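Local coordinates for protein H127A/Y244A mutant of alginate lyase AlyC3 in complex with dimannuronate (Psychromonas sp., PDB 7C8F) that cleaves the polysaccharide alginate as a lyase of family PL7, probably by beta-elimination, and is captured here as a double mutant holding dimannuronate, at residues V2-Q7 and T51-Q56; Q21-E26 and N256-K261; R144-E149 and H157-V162; I207-K212 and H226-W231. One frame throughout, in Å; residues are numbered along the deposited sequence.

Contact 1 of 4, residues V2-Q7 and T51-Q56; sequences VQFSNQ and TGIVNQ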
# COMPACT_ATOMS: atom_id res chain seq x y z
N VAL B 2 -14.15 6.56 -32.34
CA VAL B 2 -14.09 5.17 -32.77
C VAL B 2 -15.47 4.81 -33.31
O VAL B 2 -16.47 5.19 -32.74
CB VAL B 2 -13.70 4.20 -31.63
CG1 VAL B 2 -13.85 2.78 -32.10
CG2 VAL B 2 -12.29 4.41 -31.15
N GLN B 3 -15.50 4.08 -34.41
CA GLN B 3 -16.74 3.69 -35.09
C GLN B 3 -17.07 2.21 -35.04
O GLN B 3 -16.22 1.41 -34.80
CB GLN B 3 -16.68 4.11 -36.56
CG GLN B 3 -15.38 3.83 -37.28
CD GLN B 3 -15.10 2.37 -37.58
OE1 GLN B 3 -15.99 1.62 -37.95
NE2 GLN B 3 -13.83 1.97 -37.42
N PHE B 4 -18.33 1.88 -35.27
CA PHE B 4 -18.79 0.51 -35.27
C PHE B 4 -19.49 0.23 -36.59
O PHE B 4 -20.17 1.09 -37.11
CB PHE B 4 -19.67 0.20 -34.04
CG PHE B 4 -18.96 0.41 -32.74
CD1 PHE B 4 -17.66 0.03 -32.59
CD2 PHE B 4 -19.56 1.03 -31.70
CE1 PHE B 4 -16.98 0.24 -31.43
CE2 PHE B 4 -18.86 1.26 -30.53
CZ PHE B 4 -17.57 0.86 -30.40
N SER B 5 -19.23 -0.93 -37.17
CA SER B 5 -19.81 -1.37 -38.43
C SER B 5 -19.44 -2.82 -38.63
O SER B 5 -18.29 -3.14 -38.47
CB SER B 5 -19.21 -0.64 -39.62
OG SER B 5 -19.75 -1.16 -40.80
N ASN B 6 -20.38 -3.68 -39.00
CA ASN B 6 -20.06 -5.07 -39.29
C ASN B 6 -19.72 -5.33 -40.76
O ASN B 6 -19.72 -6.44 -41.15
CB ASN B 6 -21.10 -6.07 -38.85
CG ASN B 6 -22.45 -5.84 -39.50
OD1 ASN B 6 -22.55 -5.30 -40.60
ND2 ASN B 6 -23.50 -6.28 -38.81
N GLN B 7 -19.40 -4.26 -41.47
CA GLN B 7 -19.03 -4.29 -42.88
C GLN B 7 -19.98 -5.13 -43.69
O GLN B 7 -19.63 -6.09 -44.34
CB GLN B 7 -17.60 -4.70 -43.06
CG GLN B 7 -16.76 -3.63 -42.43
CD GLN B 7 -15.30 -3.94 -42.35
OE1 GLN B 7 -14.86 -5.00 -42.76
NE2 GLN B 7 -14.53 -3.02 -41.80
N THR B 51 -23.93 -5.33 -27.08
CA THR B 51 -24.82 -5.42 -28.24
C THR B 51 -24.50 -4.31 -29.22
O THR B 51 -24.45 -3.13 -28.85
CB THR B 51 -26.27 -5.31 -27.76
OG1 THR B 51 -26.61 -6.44 -26.95
CG2 THR B 51 -27.23 -5.24 -28.98
N GLY B 52 -24.25 -4.68 -30.48
CA GLY B 52 -23.93 -3.72 -31.52
C GLY B 52 -22.49 -3.27 -31.59
O GLY B 52 -22.14 -2.52 -32.52
N ILE B 53 -21.63 -3.68 -30.67
CA ILE B 53 -20.25 -3.21 -30.61
C ILE B 53 -19.40 -4.09 -31.52
O ILE B 53 -19.13 -5.25 -31.19
CB ILE B 53 -19.71 -3.22 -29.18
CG1 ILE B 53 -20.58 -2.33 -28.28
CG2 ILE B 53 -18.25 -2.77 -29.15
CD1 ILE B 53 -20.60 -0.88 -28.68
N VAL B 54 -18.97 -3.54 -32.66
CA VAL B 54 -18.17 -4.28 -33.64
C VAL B 54 -17.50 -3.27 -34.55
O VAL B 54 -18.07 -2.22 -34.86
CB VAL B 54 -19.05 -5.27 -34.44
CG1 VAL B 54 -20.17 -4.52 -35.18
CG2 VAL B 54 -18.22 -6.08 -35.44
N ASN B 55 -16.27 -3.57 -34.97
CA ASN B 55 -15.63 -2.77 -36.01
C ASN B 55 -14.43 -3.54 -36.56
O ASN B 55 -14.20 -4.70 -36.21
CB ASN B 55 -15.28 -1.35 -35.57
CG ASN B 55 -14.21 -1.31 -34.50
OD1 ASN B 55 -13.42 -2.24 -34.35
ND2 ASN B 55 -14.18 -0.22 -33.76
N GLN B 56 -13.70 -2.88 -37.46
CA GLN B 56 -12.58 -3.51 -38.15
C GLN B 56 -11.49 -3.98 -37.20
O GLN B 56 -10.72 -4.86 -37.55
CB GLN B 56 -11.97 -2.53 -39.16
CG GLN B 56 -11.73 -1.14 -38.57
CD GLN B 56 -11.09 -0.18 -39.56
OE1 GLN B 56 -10.22 -0.56 -40.34
NE2 GLN B 56 -11.52 1.08 -39.51
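Asn55 reaches Gln3 with both CB and ND2. CB lies 3.0 Å from Gln3 O. CG sits between the backbone N and the carbonyl carbon (chi1 67°). From there ND2 donates to Gln3 O at 2.8 Å, with the oxygen in the amide plane and the approach almost straight down the carbonyl bond (C=O...N 169°). ND2 also touches Val2 CG1 at 3.4 Å and stands at the edge of the Phe4 ring, 3.7 Å from CE1. The other tip atom, OD1, accepts from Tyr57 N. Over one face of the Phe4 ring lies Ile53 CG2, 4.2 Å from the centroid, a CH-pi contact offset toward the rim. Phe44 meets the same ring edge-to-face. An alanine in place of Phe4 would probably leave Ile53 facing a gap and Phe44 without its aromatic mate. Beyond the ring, Val54 CG1 packs against Asn6 CB at 4.1 Å. The N-terminal arm thus crosses the loop before strand 58-60 nearly at right angles, an irregular loop-on-loop crossing linked by Asn55 ND2 to Gln3 O, with an ST turn (Ser5 OG to Gln7 N) on one side and an Asx turn (Asn55 OD1 to Tyr57 N) on the other.

Contact 2 of 4, residues Q21-E26 and N256-K261; sequences QHVLTE and NKLEYK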
# COMPACT_ATOMS: atom_id res chain seq x y z
N GLN B 21 -19.95 -14.41 -24.55
CA GLN B 21 -20.97 -13.54 -23.98
C GLN B 21 -20.70 -13.23 -22.52
O GLN B 21 -20.86 -12.08 -22.08
CB GLN B 21 -22.36 -14.14 -24.20
CG GLN B 21 -22.84 -13.87 -25.61
CD GLN B 21 -24.01 -14.72 -26.03
OE1 GLN B 21 -24.53 -15.53 -25.26
NE2 GLN B 21 -24.44 -14.55 -27.27
N HIS B 22 -20.30 -14.23 -21.73
CA HIS B 22 -20.16 -13.97 -20.30
C HIS B 22 -19.04 -12.98 -20.01
O HIS B 22 -19.23 -12.02 -19.26
CB HIS B 22 -19.98 -15.26 -19.50
CG HIS B 22 -19.77 -15.02 -18.04
ND1 HIS B 22 -18.53 -15.09 -17.45
CD2 HIS B 22 -20.63 -14.67 -17.06
CE1 HIS B 22 -18.64 -14.82 -16.16
NE2 HIS B 22 -19.91 -14.57 -15.90
N VAL B 23 -17.85 -13.19 -20.58
CA VAL B 23 -16.78 -12.24 -20.29
C VAL B 23 -17.16 -10.84 -20.74
O VAL B 23 -16.83 -9.85 -20.09
CB VAL B 23 -15.42 -12.70 -20.86
CG1 VAL B 23 -15.41 -12.65 -22.39
CG2 VAL B 23 -14.28 -11.84 -20.27
N LEU B 24 -17.87 -10.73 -21.87
CA LEU B 24 -18.27 -9.40 -22.32
C LEU B 24 -19.21 -8.73 -21.32
O LEU B 24 -19.06 -7.54 -21.03
CB LEU B 24 -18.89 -9.48 -23.72
CG LEU B 24 -17.91 -9.99 -24.78
CD1 LEU B 24 -18.65 -10.06 -26.13
CD2 LEU B 24 -16.71 -9.09 -24.88
N THR B 25 -20.16 -9.44 -20.75
CA THR B 25 -21.07 -8.81 -19.79
C THR B 25 -20.38 -8.36 -18.52
O THR B 25 -20.86 -7.55 -17.83
CB THR B 25 -22.24 -9.73 -19.37
OG1 THR B 25 -21.76 -10.92 -18.76
CG2 THR B 25 -23.09 -10.07 -20.55
N GLU B 26 -19.22 -8.92 -18.29
CA GLU B 26 -18.43 -8.59 -17.11
C GLU B 26 -17.38 -7.52 -17.36
O GLU B 26 -16.63 -7.20 -16.50
CB GLU B 26 -17.71 -9.86 -16.65
CG GLU B 26 -18.60 -10.95 -16.05
CD GLU B 26 -19.11 -10.59 -14.69
OE1 GLU B 26 -18.31 -10.21 -13.86
OE2 GLU B 26 -20.30 -10.69 -14.44
N ASN B 256 -9.44 -17.74 -29.62
CA ASN B 256 -10.43 -18.81 -29.77
C ASN B 256 -11.27 -18.96 -28.51
O ASN B 256 -12.40 -19.48 -28.57
CB ASN B 256 -9.72 -20.11 -30.12
CG ASN B 256 -10.66 -21.29 -30.28
OD1 ASN B 256 -11.46 -21.34 -31.21
ND2 ASN B 256 -10.53 -22.26 -29.38
N LYS B 257 -10.76 -18.50 -27.37
CA LYS B 257 -11.43 -18.65 -26.09
C LYS B 257 -11.07 -17.44 -25.25
O LYS B 257 -9.92 -16.99 -25.25
CB LYS B 257 -10.98 -19.93 -25.38
CG LYS B 257 -11.41 -20.04 -23.92
CD LYS B 257 -11.04 -21.41 -23.35
CE LYS B 257 -11.44 -21.54 -21.89
NZ LYS B 257 -11.13 -22.89 -21.35
N LEU B 258 -12.07 -16.90 -24.55
CA LEU B 258 -11.81 -15.86 -23.56
C LEU B 258 -12.89 -15.97 -22.50
O LEU B 258 -14.08 -15.77 -22.80
CB LEU B 258 -11.80 -14.47 -24.19
CG LEU B 258 -11.46 -13.33 -23.22
CD1 LEU B 258 -10.07 -13.50 -22.57
CD2 LEU B 258 -11.55 -12.00 -23.93
N GLU B 259 -12.48 -16.29 -21.28
CA GLU B 259 -13.39 -16.52 -20.18
C GLU B 259 -12.86 -15.86 -18.92
O GLU B 259 -11.65 -15.73 -18.72
CB GLU B 259 -13.55 -18.02 -19.90
CG GLU B 259 -14.19 -18.77 -21.07
CD GLU B 259 -14.21 -20.27 -20.87
OE1 GLU B 259 -13.77 -20.74 -19.80
OE2 GLU B 259 -14.66 -20.98 -21.78
N TYR B 260 -13.80 -15.51 -18.04
CA TYR B 260 -13.53 -14.94 -16.72
C TYR B 260 -14.40 -15.63 -15.69
O TYR B 260 -15.54 -15.81 -15.91
CB TYR B 260 -13.81 -13.44 -16.65
CG TYR B 260 -13.88 -12.87 -15.24
CD1 TYR B 260 -12.77 -12.75 -14.47
CD2 TYR B 260 -15.07 -12.40 -14.73
CE1 TYR B 260 -12.84 -12.24 -13.20
CE2 TYR B 260 -15.14 -11.90 -13.46
CZ TYR B 260 -14.02 -11.80 -12.73
OH TYR B 260 -14.09 -11.30 -11.50
N LYS B 261 -13.82 -16.01 -14.58
CA LYS B 261 -14.53 -16.65 -13.52
C LYS B 261 -14.06 -16.21 -12.15
O LYS B 261 -12.92 -16.16 -11.90
CB LYS B 261 -14.33 -18.15 -13.62
CG LYS B 261 -15.25 -18.91 -12.73
CD LYS B 261 -15.39 -20.33 -13.25
CE LYS B 261 -16.45 -20.42 -14.33
NZ LYS B 261 -15.92 -20.71 -15.70
O HOH W 1 -16.50 -16.20 -19.11
O HOH W 2 -16.83 -15.74 -21.85
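Water 1 is gripped from both segments: His22 ND1 lies 2.8 Å from its oxygen, and Tyr260 N donates to it. The water sits at the edge of the imidazole, in the ring plane, and so does Tyr260 O, which lies 3.3 Å from His22 CE1. Over one face of the same ring passes Glu26 CG, four residues on, just after the helix ends. A second bridge runs alongside: water 2 accepts from Val23 N and donates to Leu258 O at 2.9 Å.

Next to the waters the contact is apolar. Val23 lies against this face of the strand, between Leu258 and Tyr260. CG1, held between the backbone N and the carbonyl carbon (chi1 69°), touches Leu258 CG at 4.1 Å, while CG2 reaches Tyr260 CB at 4.0 Å. Glu26 then bends toward the tyrosine, and its OE1 comes to the ring edge 3.6 Å from Tyr260 CE2, with the carboxylate and ring planes only 19° apart.

Helix 21-25 crosses strand 257-261 at 55°, the axes 7.0 Å apart. The strand is itself bonded to strand 93-103, and Tyr260 also touches Val82 and Phe238 of the facing sheet. The chemistry is divided: Val23 makes most of the apolar packing, helped by the carbons of Glu26, while the polar links pass through two waters. Direct backbone pairing is not what joins helix to strand. The Lys261 ammonium and the nearer Glu26 carboxylate would probably act on the imidazole's charge in opposite senses.

Contact 3 of 4, residues R144-E149 and H157-V162; sequences RVVWKE and HFWAMV. With BEM (beta-D-mannopyranuronic acid), chain D.
Arg144 and Met161 form a hydrogen-bonded antiparallel pair beneath the bound mannuronate. The sugar lies over one face of the Arg144 guanidinium, with BEM O3 3.8 Å above the centre of that plane. Arg144 NH2 is 3.6 Å from BEM O4, so the group offers a flat surface and not a close bond. The arginine chain bends at CD (chi3 -59°), which brings NE under the sugar.

What holds the guanidinium is the second shell. NH1 makes a salt bridge to Glu119 and a hydrogen bond to Thr121 OG1, and Met161 CG packs 4.0 Å from NH2. Glu119 is shared with Lys148, whose NZ also bonds Gln117 O; the side-chain amide of Gln117 bonds the sugar. An alanine in place of Arg144 would probably leave the sugar without its flat support and Glu119 without a cationic partner.

Further along this face, Met161 CE touches both Val146 CG2 and Lys148 CD at 4.0 Å, and Lys148 CB lies 3.6 Å from Trp159 CD1. Water 3 ties off the end of the ladder, accepting from Trp159 NE1 and His157 N and donating to Lys148 O at 2.8 Å. The straightest backbone bond is Met161 N to Arg144 O, 175° at the hydrogen.

The strands belong to the PL7 jelly-roll beta-sandwich, their Arg144-Met161 face lining the glycan pocket. On the reverse face Trp147 CD1 meets Phe158 CE1. Trp147 rests on helix 106-109, and Phe158 meets Phe205 of the other sheet edge-to-face. Strand 119-129 flanks Arg144-Lys148, and strand 189-196 flanks His157-Val162.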
# COMPACT_ATOMS: atom_id res chain seq x y z
N ARG B 144 2.14 -8.67 -17.28
CA ARG B 144 1.93 -8.52 -18.67
C ARG B 144 2.34 -9.87 -19.34
O ARG B 144 3.41 -10.33 -19.13
CB ARG B 144 2.73 -7.39 -19.31
CG ARG B 144 2.34 -6.00 -18.88
CD ARG B 144 3.05 -4.96 -19.74
NE ARG B 144 4.49 -5.05 -19.68
CZ ARG B 144 5.28 -5.19 -20.71
NH1 ARG B 144 4.80 -5.31 -21.90
NH2 ARG B 144 6.56 -5.28 -20.53
N VAL B 145 1.46 -10.45 -20.12
CA VAL B 145 1.76 -11.63 -20.90
C VAL B 145 1.96 -11.06 -22.31
O VAL B 145 1.10 -10.48 -22.87
CB VAL B 145 0.67 -12.71 -20.88
CG1 VAL B 145 1.12 -13.90 -21.72
CG2 VAL B 145 0.41 -13.17 -19.46
N VAL B 146 3.16 -11.29 -22.83
CA VAL B 146 3.57 -10.73 -24.09
C VAL B 146 4.17 -11.68 -25.09
O VAL B 146 4.62 -12.72 -24.73
CB VAL B 146 4.66 -9.64 -23.86
CG1 VAL B 146 4.24 -8.67 -22.81
CG2 VAL B 146 6.02 -10.23 -23.48
N TRP B 147 4.18 -11.25 -26.34
CA TRP B 147 4.92 -11.89 -27.41
C TRP B 147 6.06 -10.90 -27.54
O TRP B 147 5.85 -9.75 -27.60
CB TRP B 147 4.16 -12.00 -28.72
CG TRP B 147 4.99 -12.61 -29.82
CD1 TRP B 147 5.00 -13.90 -30.16
CD2 TRP B 147 5.90 -11.95 -30.69
NE1 TRP B 147 5.86 -14.11 -31.19
CE2 TRP B 147 6.43 -12.93 -31.53
CE3 TRP B 147 6.32 -10.65 -30.84
CZ2 TRP B 147 7.34 -12.64 -32.50
CZ3 TRP B 147 7.22 -10.37 -31.82
CH2 TRP B 147 7.71 -11.37 -32.63
N LYS B 148 7.29 -11.39 -27.53
CA LYS B 148 8.46 -10.52 -27.58
C LYS B 148 9.36 -10.91 -28.74
O LYS B 148 9.69 -12.08 -28.90
CB LYS B 148 9.25 -10.55 -26.26
CG LYS B 148 10.39 -9.54 -26.20
CD LYS B 148 10.92 -9.38 -24.78
CE LYS B 148 12.08 -8.39 -24.71
NZ LYS B 148 11.66 -6.99 -25.01
N GLU B 149 9.78 -9.92 -29.52
CA GLU B 149 10.55 -10.22 -30.72
C GLU B 149 11.89 -10.86 -30.37
O GLU B 149 12.26 -11.89 -30.94
CB GLU B 149 10.74 -8.96 -31.57
CG GLU B 149 11.52 -9.24 -32.84
CD GLU B 149 11.88 -7.98 -33.60
OE1 GLU B 149 11.49 -7.87 -34.78
OE2 GLU B 149 12.55 -7.10 -33.02
N HIS B 157 9.31 -15.68 -28.30
CA HIS B 157 8.70 -16.39 -27.19
C HIS B 157 7.60 -15.55 -26.55
O HIS B 157 7.57 -14.32 -26.65
CB HIS B 157 9.73 -16.73 -26.11
CG HIS B 157 10.61 -17.89 -26.46
ND1 HIS B 157 10.98 -18.85 -25.53
CD2 HIS B 157 11.18 -18.26 -27.63
CE1 HIS B 157 11.77 -19.73 -26.12
NE2 HIS B 157 11.89 -19.41 -27.40
N PHE B 158 6.69 -16.25 -25.89
CA PHE B 158 5.78 -15.65 -24.93
C PHE B 158 6.50 -15.51 -23.59
O PHE B 158 7.28 -16.39 -23.20
CB PHE B 158 4.60 -16.58 -24.70
CG PHE B 158 3.69 -16.73 -25.88
CD1 PHE B 158 3.17 -15.62 -26.53
CD2 PHE B 158 3.33 -18.00 -26.32
CE1 PHE B 158 2.30 -15.77 -27.60
CE2 PHE B 158 2.46 -18.16 -27.39
CZ PHE B 158 1.95 -17.04 -28.04
N TRP B 159 6.22 -14.42 -22.88
CA TRP B 159 6.83 -14.16 -21.58
C TRP B 159 5.78 -13.62 -20.63
O TRP B 159 4.86 -12.91 -21.05
CB TRP B 159 7.95 -13.10 -21.64
CG TRP B 159 9.07 -13.46 -22.56
CD1 TRP B 159 9.12 -13.23 -23.90
CD2 TRP B 159 10.30 -14.11 -22.21
NE1 TRP B 159 10.31 -13.70 -24.41
CE2 TRP B 159 11.05 -14.24 -23.40
CE3 TRP B 159 10.84 -14.59 -21.01
CZ2 TRP B 159 12.30 -14.84 -23.43
CZ3 TRP B 159 12.10 -15.19 -21.05
CH2 TRP B 159 12.81 -15.31 -22.25
N ALA B 160 5.94 -13.94 -19.35
CA ALA B 160 5.22 -13.26 -18.27
C ALA B 160 6.16 -12.27 -17.61
O ALA B 160 7.19 -12.67 -17.05
CB ALA B 160 4.70 -14.26 -17.25
N MET B 161 5.84 -10.98 -17.70
CA MET B 161 6.61 -9.92 -17.07
C MET B 161 5.88 -9.58 -15.78
O MET B 161 4.77 -9.04 -15.83
CB MET B 161 6.66 -8.71 -18.00
CG MET B 161 7.15 -9.03 -19.42
SD MET B 161 8.82 -9.72 -19.42
CE MET B 161 9.25 -9.64 -21.17
N VAL B 162 6.47 -9.91 -14.65
CA VAL B 162 5.80 -9.80 -13.35
C VAL B 162 6.47 -8.71 -12.54
O VAL B 162 7.66 -8.79 -12.23
CB VAL B 162 5.80 -11.15 -12.61
CG1 VAL B 162 5.13 -11.01 -11.25
CG2 VAL B 162 5.10 -12.21 -13.45
C1 BEM D . 3.38 0.18 -19.10
C2 BEM D . 4.31 -0.03 -20.29
O2 BEM D . 5.29 1.00 -20.34
C3 BEM D . 5.05 -1.33 -20.11
O3 BEM D . 6.05 -1.47 -21.07
C4 BEM D . 5.85 -1.19 -18.87
O4 BEM D . 6.80 -2.21 -18.74
C5 BEM D . 4.89 -1.12 -17.74
O5 BEM D . 4.16 0.06 -17.94
C6 BEM D . 5.62 -1.06 -16.46
O6B BEM D . 5.85 0.01 -15.96
O6A BEM D . 5.75 -2.12 -15.91
O HOH W 3 11.20 -13.65 -27.19

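Contact 4 of 4, residues I207-K212 and H226-W231; sequences ITVGNK and HDIDYW
Ile228, which bonds Lys212 across the contact, lays its carbonyl carbon C over one face of the Tyr230 ring, offset toward the rim. At the edge of that ring, in plane, His226 NE2 donates to Tyr230 OH at 3.1 Å, and the hydroxyl lies in the imidazole plane too. Between these rings the chain makes an Asx turn, Asp227 OD1 accepting from Asp229 N at 2.9 Å, where edge strand 221-227 of the seven-stranded sheet gives way to a 3-10 turn. Within the Asx turn, Ile228 N donates to Lys212 O at 2.9 Å; the bond is straight at the hydrogen (174°), but the donor stands well above the carbonyl plane. Ile228 CG1, placed between its backbone N and carbonyl carbon (chi1 55°), packs against the Lys212 carbonyl carbon C, and CD1 continues to Val209 CG1 at 4.0 Å. Lys212 belongs to the hairpin turn between strands 203-210 and 213-218. Its extended chain runs side by side with Asp229, pointing the same way. Asp229 OD2 also forms a salt bridge with Arg87 of the second subunit, which places the pair at the dimer interface. Lys212 NZ reaches Asp229 OD1 at 3.2 Å, a weak bond within a salt bridge, and water 4 links NZ to OD2.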
# COMPACT_ATOMS: atom_id res chain seq x y z
N ILE B 207 -4.78 -17.77 -16.05
CA ILE B 207 -4.19 -16.90 -15.04
C ILE B 207 -5.12 -16.89 -13.84
O ILE B 207 -6.29 -16.48 -13.96
CB ILE B 207 -4.00 -15.47 -15.56
CG1 ILE B 207 -3.14 -15.45 -16.83
CG2 ILE B 207 -3.43 -14.58 -14.44
CD1 ILE B 207 -3.16 -14.13 -17.55
N THR B 208 -4.62 -17.31 -12.68
CA THR B 208 -5.41 -17.27 -11.45
C THR B 208 -4.73 -16.35 -10.45
O THR B 208 -3.55 -16.52 -10.13
CB THR B 208 -5.59 -18.66 -10.84
OG1 THR B 208 -6.21 -19.51 -11.81
CG2 THR B 208 -6.50 -18.58 -9.59
N VAL B 209 -5.49 -15.39 -9.93
CA VAL B 209 -5.00 -14.43 -8.95
C VAL B 209 -5.85 -14.58 -7.69
O VAL B 209 -7.08 -14.61 -7.77
CB VAL B 209 -5.10 -12.99 -9.50
CG1 VAL B 209 -4.40 -12.02 -8.56
CG2 VAL B 209 -4.50 -12.91 -10.91
N GLY B 210 -5.20 -14.62 -6.55
CA GLY B 210 -5.90 -14.78 -5.28
C GLY B 210 -5.04 -15.59 -4.33
O GLY B 210 -4.04 -16.19 -4.71
N ASN B 211 -5.41 -15.54 -3.05
CA ASN B 211 -4.66 -16.28 -2.03
C ASN B 211 -3.16 -15.93 -2.04
O ASN B 211 -2.30 -16.77 -1.80
CB ASN B 211 -4.87 -17.79 -2.16
CG ASN B 211 -4.33 -18.56 -0.96
OD1 ASN B 211 -4.42 -18.11 0.18
ND2 ASN B 211 -3.75 -19.72 -1.23
N LYS B 212 -2.85 -14.66 -2.31
CA LYS B 212 -1.45 -14.17 -2.32
C LYS B 212 -0.60 -14.86 -3.39
O LYS B 212 0.64 -14.92 -3.26
CB LYS B 212 -0.78 -14.23 -0.95
CG LYS B 212 -1.43 -13.28 0.05
CD LYS B 212 -0.78 -13.38 1.41
CE LYS B 212 -1.41 -12.36 2.35
NZ LYS B 212 -0.75 -12.37 3.70
N HIS B 226 3.71 -17.68 -8.31
CA HIS B 226 4.50 -16.57 -7.80
C HIS B 226 3.81 -15.95 -6.59
O HIS B 226 2.62 -15.60 -6.66
CB HIS B 226 4.68 -15.54 -8.91
CG HIS B 226 5.51 -14.37 -8.51
ND1 HIS B 226 6.86 -14.48 -8.25
CD2 HIS B 226 5.19 -13.07 -8.30
CE1 HIS B 226 7.34 -13.29 -7.92
NE2 HIS B 226 6.35 -12.42 -7.95
N ASP B 227 4.54 -15.82 -5.48
CA ASP B 227 4.01 -15.21 -4.26
C ASP B 227 3.86 -13.70 -4.49
O ASP B 227 4.83 -13.04 -4.89
CB ASP B 227 4.99 -15.50 -3.12
CG ASP B 227 4.56 -14.92 -1.76
OD1 ASP B 227 3.64 -14.10 -1.69
OD2 ASP B 227 5.20 -15.28 -0.74
N ILE B 228 2.65 -13.17 -4.27
CA ILE B 228 2.39 -11.74 -4.46
C ILE B 228 1.92 -11.07 -3.17
O ILE B 228 1.14 -10.12 -3.21
CB ILE B 228 1.39 -11.50 -5.61
CG1 ILE B 228 0.08 -12.28 -5.40
CG2 ILE B 228 2.02 -11.89 -6.94
CD1 ILE B 228 -1.06 -11.83 -6.31
N ASP B 229 2.40 -11.54 -2.05
CA ASP B 229 2.07 -10.94 -0.75
C ASP B 229 2.32 -9.41 -0.80
O ASP B 229 1.59 -8.66 -0.25
CB ASP B 229 2.96 -11.60 0.32
CG ASP B 229 2.56 -11.34 1.77
OD1 ASP B 229 1.52 -10.87 2.05
OD2 ASP B 229 3.35 -11.72 2.57
N TYR B 230 3.37 -9.02 -1.47
CA TYR B 230 3.73 -7.61 -1.59
C TYR B 230 2.70 -6.70 -2.24
O TYR B 230 2.75 -5.53 -2.07
CB TYR B 230 5.07 -7.46 -2.35
CG TYR B 230 5.07 -8.05 -3.75
CD1 TYR B 230 4.60 -7.33 -4.82
CD2 TYR B 230 5.52 -9.32 -3.98
CE1 TYR B 230 4.56 -7.87 -6.06
CE2 TYR B 230 5.51 -9.87 -5.22
CZ TYR B 230 5.02 -9.14 -6.24
OH TYR B 230 5.02 -9.70 -7.47
N TRP B 231 1.78 -7.29 -2.98
CA TRP B 231 0.74 -6.60 -3.71
C TRP B 231 -0.61 -6.58 -3.01
O TRP B 231 -1.55 -6.13 -3.54
CB TRP B 231 0.56 -7.34 -5.03
CG TRP B 231 -0.04 -6.63 -6.21
CD1 TRP B 231 -1.27 -6.78 -6.70
CD2 TRP B 231 0.63 -5.73 -7.07
NE1 TRP B 231 -1.45 -6.02 -7.80
CE2 TRP B 231 -0.29 -5.36 -8.06
CE3 TRP B 231 1.91 -5.19 -7.11
CZ2 TRP B 231 0.05 -4.49 -9.07
CZ3 TRP B 231 2.22 -4.33 -8.10
CH2 TRP B 231 1.30 -4.00 -9.07
O HOH W 4 1.82 -13.59 4.10

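How the contacts relate
Contact 3 contributes Arg144 to the glycan pocket, and the others lie at graded distances from it. Contact 4 touches it across the sandwich: Val162 CG1 meets His226 CD2 at 3.6 Å, and Val145 CG2 meets Ile207 CD1 at 4.2 Å. The side chain of His226 is still about 13 Å from a bound mannuronate. Contacts 2 and 4 reach the same seven-stranded sheet through strands 250-264 and 203-210, with nearest atoms about 7 Å apart. Contact 1, at the surface, comes within about 7 Å of contact 2 between nearest atoms, but its centre lies about 29 Å from that of contact 3, on the opposite side of the chain's centre.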